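Long-range contact in kinesin-like protein (Caenorhabditis elegans, PDB 5X3E), which is a kinesin-6 motor that probably couples ATP binding and hydrolysis to movement along microtubules: residues E78-V86 and L425-I434. Sequence-based numbering, arbitrary orientation.
Sequences EKVFRFGRV and LAFAEESQTI
V80 and Q432 form the central hydrogen-bonded pair of an antiparallel ladder that joins strand 79-82 to strand 430-433, the two running at 158° to each other. The ladder adds the C-terminal strand to the edge of the small antiparallel sheet of the kinesin motor domain; because this strand follows helix 418-424, it is probably the beginning of the neck linker. The two residues bond reciprocally: V80 N donates to Q432 O, and Q432 N returns a bond to V80 O (2.7 Å). Pairs on either side extend the ladder, I434 N reaching E78 O at 2.7 Å and R82 N reaching E430 O at 3.1 Å. Past the strand end, E429 N makes only a weak bond to R82 O (3.3 Å). K79 and F81 direct their backbone polar groups the other way, to T62 and I60 of strand 59-62, which leaves strand 79-82 bonded along both edges.

Beneath the ladder, F81 turns its CG anti to the carbonyl carbon (chi1 -65°), which brings L425 CB over one ring face, 3.6 Å from the F81 ring centroid, in a CH-pi contact. A428 CB makes the same kind of contact with F83, 4.0 Å from the F83 ring centroid, while L425 CD2 reaches F83 CZ at 3.5 Å. Replacing F81 with an alanine would probably leave L425 CB without its aromatic face and open a gap beside A428 and S431.

On the sheet face shared by V80, R82, E430 and Q432, the R82 and E430 side chains lie alongside each other without forming a salt bridge. E429 instead sends OE1 to the backbone N of V38 in strand 37-42, and the turn before it is closed by A428 N donating to L425 O at 3.1 Å.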
ATOM      1  N   GLU A  78     -17.474 -16.175  21.698  1.00109.42           N
ATOM      2  CA  GLU A  78     -18.639 -16.869  21.160  1.00118.43           C
ATOM      3  C   GLU A  78     -18.613 -16.970  19.631  1.00125.84           C
ATOM      4  O   GLU A  78     -19.558 -17.476  19.026  1.00133.26           O
ATOM      5  CB  GLU A  78     -19.925 -16.179  21.620  1.00117.98           C
ATOM      6  CG  GLU A  78     -20.217 -16.353  23.100  1.00123.29           C
ATOM      7  CD  GLU A  78     -21.503 -15.674  23.520  1.00137.18           C
ATOM      8  OE1 GLU A  78     -22.048 -14.891  22.716  1.00145.10           O
ATOM      9  OE2 GLU A  78     -21.968 -15.924  24.653  1.00141.47           O
ATOM     10  N   LYS A  79     -17.533 -16.494  19.009  1.00117.84           N
ATOM     11  CA  LYS A  79     -17.352 -16.627  17.570  1.00116.39           C
ATOM     12  C   LYS A  79     -15.931 -17.081  17.265  1.00113.41           C
ATOM     13  O   LYS A  79     -14.991 -16.786  18.008  1.00112.00           O
ATOM     14  CB  LYS A  79     -17.644 -15.319  16.818  1.00113.25           C
ATOM     15  CG  LYS A  79     -19.120 -14.975  16.700  1.00119.23           C
ATOM     16  CD  LYS A  79     -19.316 -13.672  15.936  1.00117.02           C
ATOM     17  CE  LYS A  79     -20.774 -13.226  15.942  1.00124.75           C
ATOM     18  NZ  LYS A  79     -20.947 -11.849  15.387  1.00114.98           N
ATOM     19  N   VAL A  80     -15.788 -17.797  16.152  1.00105.96           N
ATOM     20  CA  VAL A  80     -14.501 -18.288  15.674  1.00101.96           C
ATOM     21  C   VAL A  80     -14.311 -17.796  14.248  1.00108.12           C
ATOM     22  O   VAL A  80     -15.193 -17.982  13.401  1.00115.20           O
ATOM     23  CB  VAL A  80     -14.420 -19.823  15.739  1.00 94.78           C
ATOM     24  CG1 VAL A  80     -13.131 -20.307  15.108  1.00 97.74           C
ATOM     25  CG2 VAL A  80     -14.517 -20.289  17.172  1.00 93.20           C
ATOM     26  N   PHE A  81     -13.172 -17.169  13.982  1.00105.39           N
ATOM     27  CA  PHE A  81     -12.905 -16.572  12.683  1.00102.43           C
ATOM     28  C   PHE A  81     -11.738 -17.279  12.013  1.00 97.92           C
ATOM     29  O   PHE A  81     -10.736 -17.595  12.661  1.00100.75           O
ATOM     30  CB  PHE A  81     -12.613 -15.082  12.824  1.00 98.47           C
ATOM     31  CG  PHE A  81     -13.779 -14.289  13.323  1.00 99.33           C
ATOM     32  CD1 PHE A  81     -13.851 -13.901  14.649  1.00 99.98           C
ATOM     33  CD2 PHE A  81     -14.812 -13.947  12.469  1.00102.02           C
ATOM     34  CE1 PHE A  81     -14.928 -13.170  15.110  1.00108.93           C
ATOM     35  CE2 PHE A  81     -15.889 -13.215  12.922  1.00105.33           C
ATOM     36  CZ  PHE A  81     -15.948 -12.827  14.245  1.00115.62           C
ATOM     37  N   ARG A  82     -11.865 -17.502  10.710  1.00 95.10           N
ATOM     38  CA  ARG A  82     -10.849 -18.190   9.929  1.00 96.86           C
ATOM     39  C   ARG A  82     -10.189 -17.209   8.970  1.00 94.38           C
ATOM     40  O   ARG A  82     -10.874 -16.524   8.203  1.00102.00           O
ATOM     41  CB  ARG A  82     -11.457 -19.367   9.161  1.00106.47           C
ATOM     42  CG  ARG A  82     -10.437 -20.216   8.431  1.00118.81           C
ATOM     43  CD  ARG A  82     -11.070 -21.492   7.897  1.00131.41           C
ATOM     44  NE  ARG A  82     -10.106 -22.314   7.170  1.00135.19           N
ATOM     45  CZ  ARG A  82      -9.296 -23.194   7.752  1.00127.77           C
ATOM     46  NH1 ARG A  82      -8.445 -23.905   7.022  1.00127.05           N
ATOM     47  NH2 ARG A  82      -9.338 -23.364   9.066  1.00120.30           N
ATOM     48  N   PHE A  83      -8.864 -17.150   9.014  1.00 85.16           N
ATOM     49  CA  PHE A  83      -8.073 -16.317   8.123  1.00 78.74           C
ATOM     50  C   PHE A  83      -7.079 -17.191   7.371  1.00 77.80           C
ATOM     51  O   PHE A  83      -6.836 -18.346   7.730  1.00 87.97           O
ATOM     52  CB  PHE A  83      -7.323 -15.229   8.902  1.00 76.71           C
ATOM     53  CG  PHE A  83      -8.218 -14.297   9.656  1.00 80.32           C
ATOM     54  CD1 PHE A  83      -8.764 -13.187   9.035  1.00 91.39           C
ATOM     55  CD2 PHE A  83      -8.515 -14.530  10.988  1.00 82.62           C
ATOM     56  CE1 PHE A  83      -9.586 -12.324   9.729  1.00 92.25           C
ATOM     57  CE2 PHE A  83      -9.336 -13.672  11.686  1.00 88.47           C
ATOM     58  CZ  PHE A  83      -9.875 -12.569  11.054  1.00 96.31           C
ATOM     59  N   GLY A  84      -6.492 -16.627   6.317  1.00 74.21           N
ATOM     60  CA  GLY A  84      -5.464 -17.344   5.588  1.00 71.49           C
ATOM     61  C   GLY A  84      -4.240 -17.649   6.423  1.00 74.54           C
ATOM     62  O   GLY A  84      -3.515 -18.604   6.125  1.00 84.16           O
ATOM     63  N   ARG A  85      -4.001 -16.863   7.471  1.00 73.45           N
ATOM     64  CA  ARG A  85      -2.873 -17.037   8.376  1.00 71.94           C
ATOM     65  C   ARG A  85      -3.092 -16.127   9.578  1.00 78.49           C
ATOM     66  O   ARG A  85      -3.571 -15.000   9.421  1.00 75.49           O
ATOM     67  CB  ARG A  85      -1.544 -16.704   7.680  1.00 64.76           C
ATOM     68  CG  ARG A  85      -0.355 -16.593   8.631  1.00 68.63           C
ATOM     69  CD  ARG A  85       0.063 -17.956   9.180  1.00 85.72           C
ATOM     70  NE  ARG A  85       1.098 -17.834  10.205  1.00 91.56           N
ATOM     71  CZ  ARG A  85       2.407 -17.782   9.973  1.00 89.45           C
ATOM     72  NH1 ARG A  85       2.878 -17.841   8.731  1.00 71.83           N
ATOM     73  NH2 ARG A  85       3.248 -17.666  10.994  1.00 84.75           N
ATOM     74  N   VAL A  86      -2.764 -16.623  10.768  1.00 79.35           N
ATOM     75  CA  VAL A  86      -2.855 -15.838  11.996  1.00 73.63           C
ATOM     76  C   VAL A  86      -1.457 -15.715  12.582  1.00 71.09           C
ATOM     77  O   VAL A  86      -0.796 -16.728  12.840  1.00 82.25           O
ATOM     78  CB  VAL A  86      -3.822 -16.458  13.018  1.00 71.05           C
ATOM     79  CG1 VAL A  86      -3.814 -15.641  14.307  1.00 70.84           C
ATOM     80  CG2 VAL A  86      -5.233 -16.532  12.451  1.00 68.09           C
ATOM     81  N   LEU A 425     -12.552  -8.446  12.949  1.00 93.60           N
ATOM     82  CA  LEU A 425     -12.537  -9.849  12.559  1.00 90.86           C
ATOM     83  C   LEU A 425     -13.682 -10.208  11.623  1.00 89.19           C
ATOM     84  O   LEU A 425     -13.699 -11.321  11.094  1.00 89.53           O
ATOM     85  CB  LEU A 425     -12.578 -10.746  13.802  1.00 93.55           C
ATOM     86  CG  LEU A 425     -11.411 -10.647  14.791  1.00 81.56           C
ATOM     87  CD1 LEU A 425     -11.708 -11.444  16.044  1.00 81.73           C
ATOM     88  CD2 LEU A 425     -10.111 -11.108  14.172  1.00 81.20           C
ATOM     89  N   ALA A 426     -14.642  -9.301  11.420  1.00 98.90           N
ATOM     90  CA  ALA A 426     -15.697  -9.536  10.440  1.00100.79           C
ATOM     91  C   ALA A 426     -15.166  -9.593   9.013  1.00 97.75           C
ATOM     92  O   ALA A 426     -15.857 -10.109   8.128  1.00 95.23           O
ATOM     93  CB  ALA A 426     -16.768  -8.449  10.549  1.00 89.12           C
ATOM     94  N   PHE A 427     -13.958  -9.076   8.769  1.00 89.74           N
ATOM     95  CA  PHE A 427     -13.306  -9.210   7.472  1.00 86.84           C
ATOM     96  C   PHE A 427     -12.857 -10.635   7.179  1.00 92.09           C
ATOM     97  O   PHE A 427     -12.263 -10.870   6.121  1.00 93.39           O
ATOM     98  CB  PHE A 427     -12.103  -8.269   7.391  1.00 84.16           C
ATOM     99  CG  PHE A 427     -12.459  -6.846   7.057  1.00 88.00           C
ATOM    100  CD1 PHE A 427     -12.751  -6.476   5.756  1.00 86.18           C
ATOM    101  CD2 PHE A 427     -12.489  -5.875   8.045  1.00 92.05           C
ATOM    102  CE1 PHE A 427     -13.067  -5.167   5.444  1.00 81.94           C
ATOM    103  CE2 PHE A 427     -12.809  -4.564   7.739  1.00 91.83           C
ATOM    104  CZ  PHE A 427     -13.097  -4.211   6.438  1.00 83.73           C
ATOM    105  N   ALA A 428     -13.112 -11.572   8.092  1.00 96.42           N
ATOM    106  CA  ALA A 428     -12.600 -12.930   7.968  1.00 94.79           C
ATOM    107  C   ALA A 428     -13.191 -13.623   6.749  1.00 99.40           C
ATOM    108  O   ALA A 428     -14.326 -13.360   6.340  1.00102.50           O
ATOM    109  CB  ALA A 428     -12.897 -13.735   9.232  1.00 96.99           C
ATOM    110  N   GLU A 429     -12.375 -14.494   6.149  1.00105.38           N
ATOM    111  CA  GLU A 429     -12.800 -15.236   4.969  1.00102.06           C
ATOM    112  C   GLU A 429     -14.072 -16.031   5.249  1.00106.35           C
ATOM    113  O   GLU A 429     -14.961 -16.116   4.394  1.00113.48           O
ATOM    114  CB  GLU A 429     -11.655 -16.133   4.494  1.00100.23           C
ATOM    115  CG  GLU A 429     -10.312 -15.393   4.576  1.00 92.21           C
ATOM    116  CD  GLU A 429      -9.221 -15.939   3.665  1.00 74.63           C
ATOM    117  OE1 GLU A 429      -8.138 -15.328   3.636  1.00 65.71           O
ATOM    118  OE2 GLU A 429      -9.413 -16.992   3.020  1.00 89.73           O
ATOM    119  N   GLU A 430     -14.184 -16.601   6.447  1.00102.00           N
ATOM    120  CA  GLU A 430     -15.405 -17.263   6.889  1.00107.47           C
ATOM    121  C   GLU A 430     -15.462 -17.249   8.413  1.00113.46           C
ATOM    122  O   GLU A 430     -14.445 -17.056   9.083  1.00121.09           O
ATOM    123  CB  GLU A 430     -15.485 -18.687   6.336  1.00111.92           C
ATOM    124  CG  GLU A 430     -14.362 -19.593   6.797  1.00113.81           C
ATOM    125  CD  GLU A 430     -14.771 -21.049   6.845  1.00125.49           C
ATOM    126  OE1 GLU A 430     -15.845 -21.350   7.409  1.00129.25           O
ATOM    127  OE2 GLU A 430     -14.013 -21.893   6.319  1.00124.19           O
ATOM    128  N   SER A 431     -16.665 -17.454   8.956  1.00110.59           N
ATOM    129  CA  SER A 431     -16.882 -17.309  10.391  1.00106.08           C
ATOM    130  C   SER A 431     -17.729 -18.448  10.946  1.00117.27           C
ATOM    131  O   SER A 431     -18.620 -18.968  10.269  1.00117.75           O
ATOM    132  CB  SER A 431     -17.562 -15.970  10.708  1.00106.85           C
ATOM    133  OG  SER A 431     -18.853 -15.912  10.121  1.00125.66           O
ATOM    134  N   GLN A 432     -17.443 -18.821  12.201  1.00125.91           N
ATOM    135  CA  GLN A 432     -18.118 -19.912  12.901  1.00124.18           C
ATOM    136  C   GLN A 432     -18.483 -19.478  14.320  1.00120.14           C
ATOM    137  O   GLN A 432     -17.721 -18.754  14.968  1.00125.83           O
ATOM    138  CB  GLN A 432     -17.225 -21.165  12.947  1.00124.47           C
ATOM    139  CG  GLN A 432     -16.792 -21.675  11.572  1.00124.52           C
ATOM    140  CD  GLN A 432     -15.371 -21.269  11.207  1.00111.73           C
ATOM    141  OE1 GLN A 432     -14.794 -20.367  11.814  1.00110.72           O
ATOM    142  NE2 GLN A 432     -14.806 -21.933  10.205  1.00103.80           N
ATOM    143  N   THR A 433     -19.646 -19.923  14.805  1.00112.79           N
ATOM    144  CA  THR A 433     -20.234 -19.417  16.044  1.00124.60           C
ATOM    145  C   THR A 433     -20.315 -20.493  17.125  1.00133.98           C
ATOM    146  O   THR A 433     -20.672 -21.642  16.848  1.00140.23           O
ATOM    147  CB  THR A 433     -21.624 -18.836  15.788  1.00132.66           C
ATOM    148  OG1 THR A 433     -22.488 -19.856  15.268  1.00144.32           O
ATOM    149  CG2 THR A 433     -21.523 -17.693  14.796  1.00125.12           C
ATOM    150  N   ILE A 434     -20.023 -20.100  18.366  1.00129.25           N
ATOM    151  CA  ILE A 434     -20.061 -21.014  19.510  1.00127.68           C
ATOM    152  C   ILE A 434     -21.484 -21.190  20.031  1.00136.37           C
ATOM    153  O   ILE A 434     -22.022 -20.315  20.712  1.00142.33           O
ATOM    154  CB  ILE A 434     -19.133 -20.529  20.645  1.00124.78           C
ATOM    155  CG1 ILE A 434     -17.678 -20.504  20.168  1.00113.72           C
ATOM    156  CG2 ILE A 434     -19.290 -21.408  21.891  1.00136.12           C
ATOM    157  CD1 ILE A 434     -16.709 -19.922  21.173  1.00112.08           C
TER